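Local coordinates for protein monooxygenase (Mycobacterium tuberculosis, PDB 5UQ4) that catalyses the oxidative degradation of heme, with release of free iron, using electrons from a suitable donor, at residues Pro5-Asn10 and Phe55-Trp60. Numbering follows the deposited sequence.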
loop_
_atom_site.group_PDB
_atom_site.type_symbol
_atom_site.label_atom_id
_atom_site.label_comp_id
_atom_site.label_asym_id
_atom_site.label_seq_id
_atom_site.Cartn_x
_atom_site.Cartn_y
_atom_site.Cartn_z
ATOM N N PRO B 5 -6.359 1.690 -12.028
ATOM C CA PRO B 5 -5.581 0.715 -11.256
ATOM C C PRO B 5 -6.170 0.512 -9.871
ATOM O O PRO B 5 -6.856 1.383 -9.322
ATOM C CB PRO B 5 -4.180 1.343 -11.194
ATOM C CG PRO B 5 -4.144 2.298 -12.323
ATOM C CD PRO B 5 -5.538 2.835 -12.449
ATOM N N VAL B 6 -5.886 -0.661 -9.311
ATOM C CA VAL B 6 -6.569 -1.141 -8.124
ATOM C C VAL B 6 -5.554 -1.739 -7.164
ATOM O O VAL B 6 -4.541 -2.316 -7.566
ATOM C CB VAL B 6 -7.647 -2.165 -8.512
ATOM C CG1 VAL B 6 -7.003 -3.311 -9.261
ATOM C CG2 VAL B 6 -8.395 -2.696 -7.289
ATOM N N VAL B 7 -5.847 -1.613 -5.879
ATOM C CA VAL B 7 -4.973 -2.102 -4.825
ATOM C C VAL B 7 -5.822 -2.842 -3.799
ATOM O O VAL B 7 -6.710 -2.248 -3.178
ATOM C CB VAL B 7 -4.196 -0.955 -4.162
ATOM C CG1 VAL B 7 -3.638 -1.404 -2.830
ATOM C CG2 VAL B 7 -3.073 -0.501 -5.081
ATOM N N LYS B 8 -5.541 -4.131 -3.616
ATOM C CA LYS B 8 -6.193 -4.937 -2.592
ATOM C C LYS B 8 -5.254 -5.136 -1.409
ATOM O O LYS B 8 -4.093 -5.519 -1.589
ATOM C CB LYS B 8 -6.624 -6.296 -3.143
ATOM C CG LYS B 8 -7.252 -6.276 -4.519
ATOM C CD LYS B 8 -8.512 -5.431 -4.524
ATOM C CE LYS B 8 -9.333 -5.701 -5.770
ATOM N NZ LYS B 8 -10.595 -4.910 -5.840
ATOM N N ILE B 9 -5.762 -4.891 -0.206
ATOM C CA ILE B 9 -4.993 -5.045 1.022
ATOM C C ILE B 9 -5.736 -6.011 1.931
ATOM O O ILE B 9 -6.859 -5.725 2.364
ATOM C CB ILE B 9 -4.763 -3.699 1.726
ATOM C CG1 ILE B 9 -4.129 -2.692 0.765
ATOM C CG2 ILE B 9 -3.882 -3.889 2.956
ATOM C CD1 ILE B 9 -3.855 -1.345 1.389
ATOM N N ASN B 10 -5.111 -7.148 2.225
ATOM C CA ASN B 10 -5.641 -8.112 3.181
ATOM C C ASN B 10 -4.958 -7.869 4.523
ATOM O O ASN B 10 -3.761 -8.131 4.675
ATOM C CB ASN B 10 -5.421 -9.545 2.696
ATOM C CG ASN B 10 -6.228 -10.558 3.484
ATOM O OD1 ASN B 10 -7.165 -10.202 4.201
ATOM N ND2 ASN B 10 -5.869 -11.828 3.355
ATOM N N PHE B 55 -0.062 -6.402 6.494
ATOM C CA PHE B 55 -0.748 -5.914 5.304
ATOM C C PHE B 55 -0.234 -6.674 4.089
ATOM O O PHE B 55 0.950 -6.581 3.750
ATOM C CB PHE B 55 -0.543 -4.409 5.127
ATOM C CG PHE B 55 -1.587 -3.564 5.807
ATOM C CD1 PHE B 55 -2.515 -4.135 6.661
ATOM C CD2 PHE B 55 -1.644 -2.199 5.582
ATOM C CE1 PHE B 55 -3.473 -3.359 7.282
ATOM C CE2 PHE B 55 -2.600 -1.418 6.203
ATOM C CZ PHE B 55 -3.516 -1.999 7.053
ATOM N N VAL B 56 -1.121 -7.421 3.441
ATOM C CA VAL B 56 -0.811 -8.134 2.207
ATOM C C VAL B 56 -1.353 -7.297 1.055
ATOM O O VAL B 56 -2.571 -7.203 0.864
ATOM C CB VAL B 56 -1.407 -9.547 2.204
ATOM C CG1 VAL B 56 -0.872 -10.348 1.024
ATOM C CG2 VAL B 56 -1.106 -10.251 3.516
ATOM N N VAL B 57 -0.455 -6.688 0.284
ATOM C CA VAL B 57 -0.811 -5.696 -0.725
ATOM C C VAL B 57 -0.530 -6.266 -2.107
ATOM O O VAL B 57 0.553 -6.809 -2.356
ATOM C CB VAL B 57 -0.039 -4.383 -0.516
ATOM C CG1 VAL B 57 -0.652 -3.271 -1.352
ATOM C CG2 VAL B 57 -0.014 -4.007 0.959
ATOM N N THR B 58 -1.503 -6.133 -3.007
ATOM C CA THR B 58 -1.323 -6.467 -4.411
ATOM C C THR B 58 -1.838 -5.322 -5.267
ATOM O O THR B 58 -2.897 -4.749 -4.990
ATOM C CB THR B 58 -2.042 -7.768 -4.799
ATOM O OG1 THR B 58 -3.311 -7.841 -4.139
ATOM C CG2 THR B 58 -1.198 -8.974 -4.415
ATOM N N HIS B 59 -1.070 -4.988 -6.299
ATOM C CA HIS B 59 -1.406 -3.936 -7.246
ATOM C C HIS B 59 -1.816 -4.580 -8.564
ATOM O O HIS B 59 -1.118 -5.470 -9.067
ATOM C CB HIS B 59 -0.218 -2.995 -7.452
ATOM C CG HIS B 59 -0.565 -1.709 -8.138
ATOM N ND1 HIS B 59 0.383 -0.759 -8.449
ATOM C CD2 HIS B 59 -1.749 -1.215 -8.573
ATOM C CE1 HIS B 59 -0.200 0.264 -9.047
ATOM N NE2 HIS B 59 -1.494 0.013 -9.135
ATOM N N TRP B 60 -2.946 -4.137 -9.114
ATOM C CA TRP B 60 -3.509 -4.728 -10.318
ATOM C C TRP B 60 -3.895 -3.639 -11.311
ATOM O O TRP B 60 -4.077 -2.471 -10.954
ATOM C CB TRP B 60 -4.742 -5.600 -10.004
ATOM C CG TRP B 60 -4.448 -6.807 -9.194
ATOM C CD1 TRP B 60 -4.418 -6.887 -7.836
ATOM C CD2 TRP B 60 -4.178 -8.128 -9.685
ATOM N NE1 TRP B 60 -4.117 -8.168 -7.445
ATOM C CE2 TRP B 60 -3.966 -8.950 -8.562
ATOM C CE3 TRP B 60 -4.078 -8.689 -10.964
ATOM C CZ2 TRP B 60 -3.662 -10.306 -8.677
ATOM C CZ3 TRP B 60 -3.773 -10.044 -11.078
ATOM C CH2 TRP B 60 -3.570 -10.833 -9.940
#
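I9 lays its CG2 methyl over one face of the F55 ring, 3.9 Å from the ring centroid and displaced toward the rim. Its chi1 of -54° sets CG1 opposite the carbonyl carbon, and I9 CG1 and V57 CG1 lie side by side, 4.1 Å apart; V57 CG1 also meets CG1 of V7 at 3.8 Å. Beta-branched V7, I9 and V57 favour extended backbone and form an apolar patch, which the flat F55 ring extends. The second subunit closes over it: its F95 stacks on F55, and its L45 packs on V7.

Between the two layers of side chains, six backbone hydrogen bonds pair V6 with W60, K8 with T58 and N10 with V56, each residue giving its N-H and accepting through its C=O. Alternating with them, V7–H59 and I9–V57 are non-hydrogen-bonded pairs; CA-H groups of V7 and I9 lean on carbonyls of T58 and V56.

V6 and W60 meet tightly on the other face, V6 CG1 lying 3.3 Å from W60 CB, and the broad indole reaches on to F39, F66 and W69. K8 bends at chi2 (-61°), carrying its amine away from T58 to salt bridges with E94 and D63, while its aliphatic stem borders T58.

Packing is looser where partly exposed P5, H59 and N10 take part. The H59 ring edge sets CD2 3.2 Å from V6 O and NE2 3.6 Å from P5 CB, a carbon that cannot satisfy this buried nitrogen; N10 meets V56 mainly through backbone, CB to CB 4.0 Å. V56 lies near F26, a probable heme-binding residue. These two central antiparallel strands belong to the ferredoxin-like sheet of a dimeric alpha-beta barrel, the fold of the antibiotic biosynthesis monooxygenase family.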